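Long-range contact in ABC transporter, substrate binding protein (Aeropyrum pernix, PDB 3EAF), which binds magnesium and probably captures a small solute outside the cell for delivery to an ABC importer: residues Y248-F262 against V352-M366. Residues are numbered along the deposited sequence; the frame is centred on the assembly and turned at random.
Sequences YGKVFGISPFIYPMF and VFIIKLGENGELQLM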
ATOM      1  N   TYR A 248     -14.919  16.690  -9.177  1.00 16.17           N
ATOM      2  CA  TYR A 248     -15.346  15.795 -10.258  1.00 16.24           C
ATOM      3  C   TYR A 248     -14.559  16.052 -11.546  1.00 15.60           C
ATOM      4  O   TYR A 248     -14.461  17.186 -12.003  1.00 15.38           O
ATOM      5  CB  TYR A 248     -16.855  15.923 -10.513  1.00 16.94           C
ATOM      6  CG  TYR A 248     -17.746  15.307  -9.449  1.00 17.82           C
ATOM      7  CD1 TYR A 248     -17.217  14.790  -8.261  1.00 19.00           C
ATOM      8  CD2 TYR A 248     -19.131  15.276  -9.619  1.00 18.37           C
ATOM      9  CE1 TYR A 248     -18.052  14.237  -7.280  1.00 19.26           C
ATOM     10  CE2 TYR A 248     -19.965  14.734  -8.653  1.00 18.08           C
ATOM     11  CZ  TYR A 248     -19.425  14.218  -7.490  1.00 18.34           C
ATOM     12  OH  TYR A 248     -20.258  13.677  -6.541  1.00 18.79           O
ATOM     13  N   GLY A 249     -13.982  14.986 -12.098  1.00 14.98           N
ATOM     14  CA  GLY A 249     -13.179  15.056 -13.317  1.00 13.98           C
ATOM     15  C   GLY A 249     -11.729  15.463 -13.114  1.00 14.07           C
ATOM     16  O   GLY A 249     -10.965  15.507 -14.082  1.00 13.71           O
ATOM     17  N   LYS A 250     -11.341  15.746 -11.865  1.00 13.41           N
ATOM     18  CA  LYS A 250     -10.042  16.382 -11.580  1.00 13.95           C
ATOM     19  C   LYS A 250      -9.155  15.684 -10.545  1.00 12.99           C
ATOM     20  O   LYS A 250      -8.169  16.270 -10.095  1.00 13.06           O
ATOM     21  CB  LYS A 250     -10.236  17.845 -11.138  1.00 13.84           C
ATOM     22  CG  LYS A 250     -10.931  18.735 -12.161  1.00 15.11           C
ATOM     23  CD  LYS A 250     -10.849  20.200 -11.770  1.00 15.71           C
ATOM     24  CE  LYS A 250     -11.805  20.564 -10.652  1.00 17.77           C
ATOM     25  NZ  LYS A 250     -11.798  22.040 -10.449  1.00 18.48           N
ATOM     26  N   VAL A 251      -9.506  14.462 -10.150  1.00 12.34           N
ATOM     27  CA  VAL A 251      -8.711  13.719  -9.157  1.00 11.49           C
ATOM     28  C   VAL A 251      -8.429  12.301  -9.649  1.00 11.20           C
ATOM     29  O   VAL A 251      -9.298  11.648 -10.232  1.00 10.94           O
ATOM     30  CB  VAL A 251      -9.385  13.668  -7.758  1.00 11.28           C
ATOM     31  CG1 VAL A 251      -8.432  13.057  -6.716  1.00 10.94           C
ATOM     32  CG2 VAL A 251      -9.828  15.066  -7.298  1.00 10.89           C
ATOM     33  N   PHE A 252      -7.203  11.843  -9.416  1.00 10.79           N
ATOM     34  CA  PHE A 252      -6.784  10.510  -9.816  1.00 10.80           C
ATOM     35  C   PHE A 252      -6.123   9.794  -8.644  1.00 10.54           C
ATOM     36  O   PHE A 252      -5.395  10.413  -7.861  1.00 10.71           O
ATOM     37  CB  PHE A 252      -5.810  10.589 -10.998  1.00 11.38           C
ATOM     38  CG  PHE A 252      -6.426  11.139 -12.268  1.00 12.14           C
ATOM     39  CD1 PHE A 252      -6.981  10.279 -13.217  1.00 11.94           C
ATOM     40  CD2 PHE A 252      -6.448  12.512 -12.511  1.00 12.24           C
ATOM     41  CE1 PHE A 252      -7.551  10.776 -14.385  1.00 12.79           C
ATOM     42  CE2 PHE A 252      -7.018  13.025 -13.675  1.00 13.44           C
ATOM     43  CZ  PHE A 252      -7.577  12.153 -14.611  1.00 13.60           C
ATOM     44  N   GLY A 253      -6.375   8.492  -8.533  1.00  9.60           N
ATOM     45  CA  GLY A 253      -5.761   7.675  -7.501  1.00  8.97           C
ATOM     46  C   GLY A 253      -4.927   6.574  -8.112  1.00  8.63           C
ATOM     47  O   GLY A 253      -5.281   6.018  -9.156  1.00  8.79           O
ATOM     48  N   ILE A 254      -3.809   6.268  -7.468  1.00  8.22           N
ATOM     49  CA  ILE A 254      -2.982   5.141  -7.870  1.00  8.08           C
ATOM     50  C   ILE A 254      -3.437   3.918  -7.081  1.00  8.26           C
ATOM     51  O   ILE A 254      -3.821   4.036  -5.915  1.00  8.21           O
ATOM     52  CB  ILE A 254      -1.481   5.419  -7.587  1.00  8.12           C
ATOM     53  CG1 ILE A 254      -1.003   6.662  -8.348  1.00  7.76           C
ATOM     54  CG2 ILE A 254      -0.610   4.202  -7.920  1.00  7.45           C
ATOM     55  CD1 ILE A 254       0.365   7.178  -7.893  1.00  7.78           C
ATOM     56  N   SER A 255      -3.406   2.748  -7.718  1.00  8.38           N
ATOM     57  CA  SER A 255      -3.576   1.491  -7.002  1.00  8.12           C
ATOM     58  C   SER A 255      -2.906   0.360  -7.760  1.00  8.12           C
ATOM     59  O   SER A 255      -3.186   0.165  -8.944  1.00  8.05           O
ATOM     60  CB  SER A 255      -5.057   1.168  -6.785  1.00  8.37           C
ATOM     61  OG  SER A 255      -5.199  -0.080  -6.130  1.00  7.95           O
ATOM     62  N   PRO A 256      -2.009  -0.384  -7.090  1.00  8.02           N
ATOM     63  CA  PRO A 256      -1.450  -1.616  -7.666  1.00  8.40           C
ATOM     64  C   PRO A 256      -2.468  -2.768  -7.760  1.00  8.60           C
ATOM     65  O   PRO A 256      -2.202  -3.780  -8.431  1.00  8.71           O
ATOM     66  CB  PRO A 256      -0.325  -1.987  -6.686  1.00  8.74           C
ATOM     67  CG  PRO A 256      -0.090  -0.746  -5.854  1.00  8.78           C
ATOM     68  CD  PRO A 256      -1.433  -0.095  -5.765  1.00  8.13           C
ATOM     69  N   PHE A 257      -3.624  -2.595  -7.116  1.00  8.41           N
ATOM     70  CA  PHE A 257      -4.625  -3.653  -6.964  1.00  8.45           C
ATOM     71  C   PHE A 257      -5.939  -3.199  -7.575  1.00  8.95           C
ATOM     72  O   PHE A 257      -6.348  -2.044  -7.392  1.00  9.28           O
ATOM     73  CB  PHE A 257      -4.857  -3.970  -5.475  1.00  8.20           C
ATOM     74  CG  PHE A 257      -3.597  -3.947  -4.646  1.00  7.27           C
ATOM     75  CD1 PHE A 257      -2.773  -5.065  -4.580  1.00  7.04           C
ATOM     76  CD2 PHE A 257      -3.232  -2.802  -3.944  1.00  7.09           C
ATOM     77  CE1 PHE A 257      -1.611  -5.051  -3.835  1.00  7.16           C
ATOM     78  CE2 PHE A 257      -2.070  -2.778  -3.185  1.00  7.71           C
ATOM     79  CZ  PHE A 257      -1.252  -3.903  -3.137  1.00  8.11           C
ATOM     80  N   ILE A 258      -6.600  -4.109  -8.288  1.00  9.18           N
ATOM     81  CA  ILE A 258      -7.920  -3.843  -8.857  1.00  9.33           C
ATOM     82  C   ILE A 258      -8.953  -3.631  -7.741  1.00  9.46           C
ATOM     83  O   ILE A 258      -8.918  -4.323  -6.716  1.00  9.65           O
ATOM     84  CB  ILE A 258      -8.346  -4.981  -9.846  1.00  9.66           C
ATOM     85  CG1 ILE A 258      -9.431  -4.502 -10.821  1.00  9.99           C
ATOM     86  CG2 ILE A 258      -8.788  -6.253  -9.101  1.00  9.07           C
ATOM     87  CD1 ILE A 258      -8.993  -3.370 -11.762  1.00 11.42           C
ATOM     88  N   TYR A 259      -9.831  -2.644  -7.911  1.00  9.30           N
ATOM     89  CA  TYR A 259     -10.917  -2.411  -6.958  1.00  9.46           C
ATOM     90  C   TYR A 259     -11.959  -3.501  -7.165  1.00 10.07           C
ATOM     91  O   TYR A 259     -12.147  -3.953  -8.300  1.00  9.89           O
ATOM     92  CB  TYR A 259     -11.615  -1.075  -7.213  1.00  8.75           C
ATOM     93  CG  TYR A 259     -10.877   0.195  -6.846  1.00  8.80           C
ATOM     94  CD1 TYR A 259      -9.483   0.239  -6.759  1.00  7.31           C
ATOM     95  CD2 TYR A 259     -11.589   1.375  -6.631  1.00  8.01           C
ATOM     96  CE1 TYR A 259      -8.821   1.429  -6.446  1.00  7.62           C
ATOM     97  CE2 TYR A 259     -10.947   2.556  -6.320  1.00  8.90           C
ATOM     98  CZ  TYR A 259      -9.565   2.580  -6.227  1.00  8.13           C
ATOM     99  OH  TYR A 259      -8.950   3.761  -5.921  1.00  8.85           O
ATOM    100  N   PRO A 260     -12.652  -3.922  -6.082  1.00 10.75           N
ATOM    101  CA  PRO A 260     -13.759  -4.875  -6.271  1.00 11.49           C
ATOM    102  C   PRO A 260     -14.777  -4.451  -7.354  1.00 12.40           C
ATOM    103  O   PRO A 260     -15.222  -5.297  -8.123  1.00 12.10           O
ATOM    104  CB  PRO A 260     -14.416  -4.933  -4.884  1.00 11.44           C
ATOM    105  CG  PRO A 260     -13.300  -4.630  -3.937  1.00 11.28           C
ATOM    106  CD  PRO A 260     -12.456  -3.586  -4.657  1.00 10.65           C
HETATM  107  N   MSE A 261     -15.117  -3.161  -7.423  1.00 13.91           N
HETATM  108  CA  MSE A 261     -16.069  -2.639  -8.423  1.00 16.52           C
HETATM  109  C   MSE A 261     -15.636  -2.783  -9.892  1.00 15.54           C
HETATM  110  O   MSE A 261     -16.476  -2.723 -10.796  1.00 15.96           O
HETATM  111  CB  MSE A 261     -16.417  -1.170  -8.136  1.00 16.05           C
HETATM  112  CG  MSE A 261     -15.216  -0.230  -8.154  1.00 18.45           C
HETATM  113 SE   MSE A 261     -15.695   1.655  -8.008  1.00 23.15          SE
HETATM  114  CE  MSE A 261     -16.866   1.642  -6.453  1.00 22.44           C
ATOM    115  N   PHE A 262     -14.336  -2.950 -10.133  1.00 15.26           N
ATOM    116  CA  PHE A 262     -13.828  -3.213 -11.490  1.00 15.01           C
ATOM    117  C   PHE A 262     -13.412  -4.682 -11.663  1.00 15.09           C
ATOM    118  O   PHE A 262     -12.823  -5.060 -12.680  1.00 15.62           O
ATOM    119  CB  PHE A 262     -12.632  -2.299 -11.832  1.00 14.82           C
ATOM    120  CG  PHE A 262     -12.896  -0.826 -11.633  1.00 14.46           C
ATOM    121  CD1 PHE A 262     -13.999  -0.209 -12.216  1.00 14.02           C
ATOM    122  CD2 PHE A 262     -12.024  -0.054 -10.871  1.00 14.67           C
ATOM    123  CE1 PHE A 262     -14.241   1.153 -12.034  1.00 14.96           C
ATOM    124  CE2 PHE A 262     -12.255   1.314 -10.681  1.00 15.10           C
ATOM    125  CZ  PHE A 262     -13.366   1.918 -11.267  1.00 14.79           C
ATOM    126  N   VAL A 352       1.017   0.004 -12.294  1.00 10.77           N
ATOM    127  CA  VAL A 352      -0.116   0.279 -11.415  1.00 10.17           C
ATOM    128  C   VAL A 352      -1.373   0.558 -12.221  1.00 10.04           C
ATOM    129  O   VAL A 352      -1.292   0.864 -13.411  1.00  9.80           O
ATOM    130  CB  VAL A 352       0.145   1.496 -10.485  1.00 10.36           C
ATOM    131  CG1 VAL A 352       1.246   1.183  -9.489  1.00  9.36           C
ATOM    132  CG2 VAL A 352       0.455   2.770 -11.291  1.00  9.47           C
ATOM    133  N   PHE A 353      -2.528   0.427 -11.572  1.00  9.64           N
ATOM    134  CA  PHE A 353      -3.780   0.925 -12.134  1.00  9.73           C
ATOM    135  C   PHE A 353      -3.923   2.397 -11.775  1.00  9.55           C
ATOM    136  O   PHE A 353      -3.453   2.833 -10.730  1.00  9.48           O
ATOM    137  CB  PHE A 353      -4.987   0.156 -11.590  1.00  9.59           C
ATOM    138  CG  PHE A 353      -4.977  -1.318 -11.904  1.00 10.02           C
ATOM    139  CD1 PHE A 353      -5.284  -1.777 -13.188  1.00 10.10           C
ATOM    140  CD2 PHE A 353      -4.689  -2.250 -10.909  1.00 10.23           C
ATOM    141  CE1 PHE A 353      -5.297  -3.154 -13.475  1.00 10.51           C
ATOM    142  CE2 PHE A 353      -4.695  -3.625 -11.183  1.00 10.08           C
ATOM    143  CZ  PHE A 353      -4.993  -4.074 -12.474  1.00  9.62           C
ATOM    144  N   ILE A 354      -4.569   3.159 -12.650  1.00 10.02           N
ATOM    145  CA  ILE A 354      -4.930   4.534 -12.350  1.00  9.88           C
ATOM    146  C   ILE A 354      -6.443   4.635 -12.385  1.00 10.10           C
ATOM    147  O   ILE A 354      -7.087   4.129 -13.312  1.00 10.53           O
ATOM    148  CB  ILE A 354      -4.294   5.544 -13.354  1.00 10.35           C
ATOM    149  CG1 ILE A 354      -2.752   5.498 -13.292  1.00 10.12           C
ATOM    150  CG2 ILE A 354      -4.850   6.963 -13.129  1.00  9.81           C
ATOM    151  CD1 ILE A 354      -2.124   6.019 -12.001  1.00  9.90           C
ATOM    152  N   ILE A 355      -7.005   5.294 -11.377  1.00 10.20           N
ATOM    153  CA  ILE A 355      -8.447   5.425 -11.238  1.00 10.29           C
ATOM    154  C   ILE A 355      -8.804   6.900 -11.245  1.00 10.68           C
ATOM    155  O   ILE A 355      -8.164   7.704 -10.556  1.00 10.57           O
ATOM    156  CB  ILE A 355      -8.969   4.737  -9.928  1.00 10.36           C
ATOM    157  CG1 ILE A 355      -8.622   3.242  -9.924  1.00 10.36           C
ATOM    158  CG2 ILE A 355     -10.471   4.930  -9.745  1.00  9.68           C
ATOM    159  CD1 ILE A 355      -7.244   2.948  -9.342  1.00 11.05           C
ATOM    160  N   LYS A 356      -9.818   7.249 -12.030  1.00 10.69           N
ATOM    161  CA  LYS A 356     -10.273   8.627 -12.126  1.00 11.65           C
ATOM    162  C   LYS A 356     -11.563   8.862 -11.351  1.00 12.15           C
ATOM    163  O   LYS A 356     -12.494   8.059 -11.417  1.00 12.29           O
ATOM    164  CB  LYS A 356     -10.498   9.013 -13.589  1.00 11.54           C
ATOM    165  CG  LYS A 356     -10.910  10.468 -13.805  1.00 11.74           C
ATOM    166  CD  LYS A 356     -11.186  10.716 -15.268  1.00 13.40           C
ATOM    167  CE  LYS A 356     -11.555  12.156 -15.552  1.00 14.82           C
ATOM    168  NZ  LYS A 356     -11.946  12.295 -16.995  1.00 15.77           N
ATOM    169  N   LEU A 357     -11.611   9.977 -10.636  1.00 13.02           N
ATOM    170  CA  LEU A 357     -12.868  10.503 -10.145  1.00 13.98           C
ATOM    171  C   LEU A 357     -13.544  11.178 -11.339  1.00 14.63           C
ATOM    172  O   LEU A 357     -13.179  12.293 -11.730  1.00 14.46           O
ATOM    173  CB  LEU A 357     -12.631  11.489  -8.996  1.00 14.22           C
ATOM    174  CG  LEU A 357     -13.819  12.240  -8.385  1.00 14.43           C
ATOM    175  CD1 LEU A 357     -14.961  11.293  -8.061  1.00 14.48           C
ATOM    176  CD2 LEU A 357     -13.373  12.999  -7.137  1.00 14.07           C
ATOM    177  N   GLY A 358     -14.510  10.477 -11.926  1.00 15.18           N
ATOM    178  CA  GLY A 358     -15.134  10.910 -13.179  1.00 16.40           C
ATOM    179  C   GLY A 358     -15.962  12.179 -13.078  1.00 17.21           C
ATOM    180  O   GLY A 358     -16.349  12.598 -11.980  1.00 16.79           O
ATOM    181  N   GLU A 359     -16.240  12.775 -14.238  1.00 18.06           N
ATOM    182  CA  GLU A 359     -17.059  13.991 -14.340  1.00 19.40           C
ATOM    183  C   GLU A 359     -18.451  13.813 -13.739  1.00 19.23           C
ATOM    184  O   GLU A 359     -19.018  14.756 -13.196  1.00 19.52           O
ATOM    185  CB  GLU A 359     -17.177  14.443 -15.802  1.00 19.78           C
ATOM    186  CG  GLU A 359     -15.849  14.797 -16.464  1.00 22.84           C
ATOM    187  CD  GLU A 359     -15.352  16.197 -16.121  1.00 27.67           C
ATOM    188  OE1 GLU A 359     -16.169  17.068 -15.726  1.00 29.03           O
ATOM    189  OE2 GLU A 359     -14.130  16.433 -16.262  1.00 30.12           O
ATOM    190  N   ASN A 360     -18.989  12.599 -13.840  1.00 19.50           N
ATOM    191  CA  ASN A 360     -20.284  12.263 -13.252  1.00 19.65           C
ATOM    192  C   ASN A 360     -20.215  11.915 -11.761  1.00 19.50           C
ATOM    193  O   ASN A 360     -21.236  11.591 -11.145  1.00 19.30           O
ATOM    194  CB  ASN A 360     -20.944  11.119 -14.037  1.00 19.94           C
ATOM    195  CG  ASN A 360     -20.138   9.826 -13.999  1.00 20.74           C
ATOM    196  OD1 ASN A 360     -19.031   9.766 -13.450  1.00 21.96           O
ATOM    197  ND2 ASN A 360     -20.692   8.780 -14.596  1.00 21.00           N
ATOM    198  N   GLY A 361     -19.006  11.970 -11.199  1.00 19.00           N
ATOM    199  CA  GLY A 361     -18.777  11.648  -9.798  1.00 18.68           C
ATOM    200  C   GLY A 361     -18.560  10.174  -9.524  1.00 18.91           C
ATOM    201  O   GLY A 361     -18.430   9.764  -8.371  1.00 18.98           O
ATOM    202  N   GLU A 362     -18.528   9.369 -10.580  1.00 18.73           N
ATOM    203  CA  GLU A 362     -18.339   7.936 -10.432  1.00 19.10           C
ATOM    204  C   GLU A 362     -16.898   7.598 -10.777  1.00 18.10           C
ATOM    205  O   GLU A 362     -16.283   8.269 -11.606  1.00 18.18           O
ATOM    206  CB  GLU A 362     -19.352   7.168 -11.298  1.00 18.98           C
ATOM    207  CG  GLU A 362     -20.809   7.387 -10.822  1.00 20.72           C
ATOM    208  CD  GLU A 362     -21.873   6.755 -11.710  1.00 21.72           C
ATOM    209  OE1 GLU A 362     -21.566   5.790 -12.455  1.00 24.25           O
ATOM    210  OE2 GLU A 362     -23.040   7.225 -11.646  1.00 24.66           O
ATOM    211  N   LEU A 363     -16.345   6.587 -10.115  1.00 17.17           N
ATOM    212  CA  LEU A 363     -14.964   6.192 -10.367  1.00 16.44           C
ATOM    213  C   LEU A 363     -14.827   5.433 -11.681  1.00 16.58           C
ATOM    214  O   LEU A 363     -15.656   4.575 -12.011  1.00 16.20           O
ATOM    215  CB  LEU A 363     -14.391   5.371  -9.206  1.00 16.15           C
ATOM    216  CG  LEU A 363     -14.274   6.055  -7.840  1.00 15.20           C
ATOM    217  CD1 LEU A 363     -13.542   5.154  -6.857  1.00 15.09           C
ATOM    218  CD2 LEU A 363     -13.572   7.404  -7.939  1.00 13.79           C
ATOM    219  N   GLN A 364     -13.765   5.751 -12.418  1.00 16.21           N
ATOM    220  CA  GLN A 364     -13.530   5.185 -13.735  1.00 16.58           C
ATOM    221  C   GLN A 364     -12.119   4.651 -13.820  1.00 16.11           C
ATOM    222  O   GLN A 364     -11.174   5.323 -13.423  1.00 16.26           O
ATOM    223  CB  GLN A 364     -13.778   6.245 -14.813  1.00 16.28           C
ATOM    224  CG  GLN A 364     -15.186   6.844 -14.748  1.00 17.70           C
ATOM    225  CD  GLN A 364     -15.368   8.106 -15.578  1.00 17.96           C
ATOM    226  OE1 GLN A 364     -14.418   8.638 -16.164  1.00 20.42           O
ATOM    227  NE2 GLN A 364     -16.603   8.597 -15.622  1.00 19.81           N
ATOM    228  N   LEU A 365     -11.976   3.433 -14.326  1.00 15.97           N
ATOM    229  CA  LEU A 365     -10.657   2.837 -14.479  1.00 16.35           C
ATOM    230  C   LEU A 365      -9.978   3.359 -15.749  1.00 16.53           C
ATOM    231  O   LEU A 365     -10.525   3.224 -16.845  1.00 16.49           O
ATOM    232  CB  LEU A 365     -10.751   1.304 -14.486  1.00 15.96           C
ATOM    233  CG  LEU A 365      -9.453   0.489 -14.572  1.00 16.72           C
ATOM    234  CD1 LEU A 365      -8.565   0.704 -13.344  1.00 15.92           C
ATOM    235  CD2 LEU A 365      -9.761  -0.994 -14.757  1.00 16.56           C
HETATM  236  N   MSE A 366      -8.792   3.953 -15.590  1.00 16.73           N
HETATM  237  CA  MSE A 366      -7.996   4.429 -16.727  1.00 17.32           C
HETATM  238  C   MSE A 366      -7.199   3.325 -17.414  1.00 17.03           C
HETATM  239  O   MSE A 366      -6.974   3.392 -18.624  1.00 16.94           O
HETATM  240  CB  MSE A 366      -7.037   5.559 -16.316  1.00 17.74           C
HETATM  241  CG  MSE A 366      -7.707   6.818 -15.782  1.00 20.70           C
HETATM  242 SE   MSE A 366      -8.885   7.701 -17.069  1.00 29.22          SE
HETATM  243  CE  MSE A 366     -10.572   6.790 -16.713  1.00 25.94           C
TER
HETATM  244  O   HOH W   1     -11.741  15.294 -16.830  1.00 28.97           O
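G253 and I355 form a hydrogen-bonded pair between antiparallel strands 251-255 and 352-357, through G253 N to I355 O (2.8 Å) and I355 N to G253 O. This pair lies where the parallel strands of the seven-stranded sheet give way to the antiparallel hairpin 352-366, in one of two alpha/beta lobes, consistent with a periplasmic binding protein.

One face of the pairing is covered by the chain folding back beyond S255. I355 keeps CG1 anti to its carbonyl carbon (chi1 -59°), and that branch sits over the Y259 ring face, displaced toward the rim, while I355 CD1 comes 3.6 Å from Y259 CE1; L363 CD1 meets the same ring at its edge. The F262 ring lies flat on L365, whose CB stands 3.9 Å from the centroid and 5° off the normal, with M261 CG on the opposite face. I258 CD1 likewise rests over the F353 ring centre.

On the other face, the extended K356 chain, CG anti to the backbone N (chi1 -177°), runs alongside F252, K356 CG reaching 3.4 Å from F252 CE1. K356 NZ donates to a water also bonded to G249 O and E359 OE2. At the hairpin turn, G361 CA makes a CH-pi contact over the centre of the Y248 ring face, 3.4 Å from the centroid.

The chemistry is thus mainly apolar: backbone bonds set the register, CH-pi contacts seat three rings on the hairpin, and water bridges charges at one end.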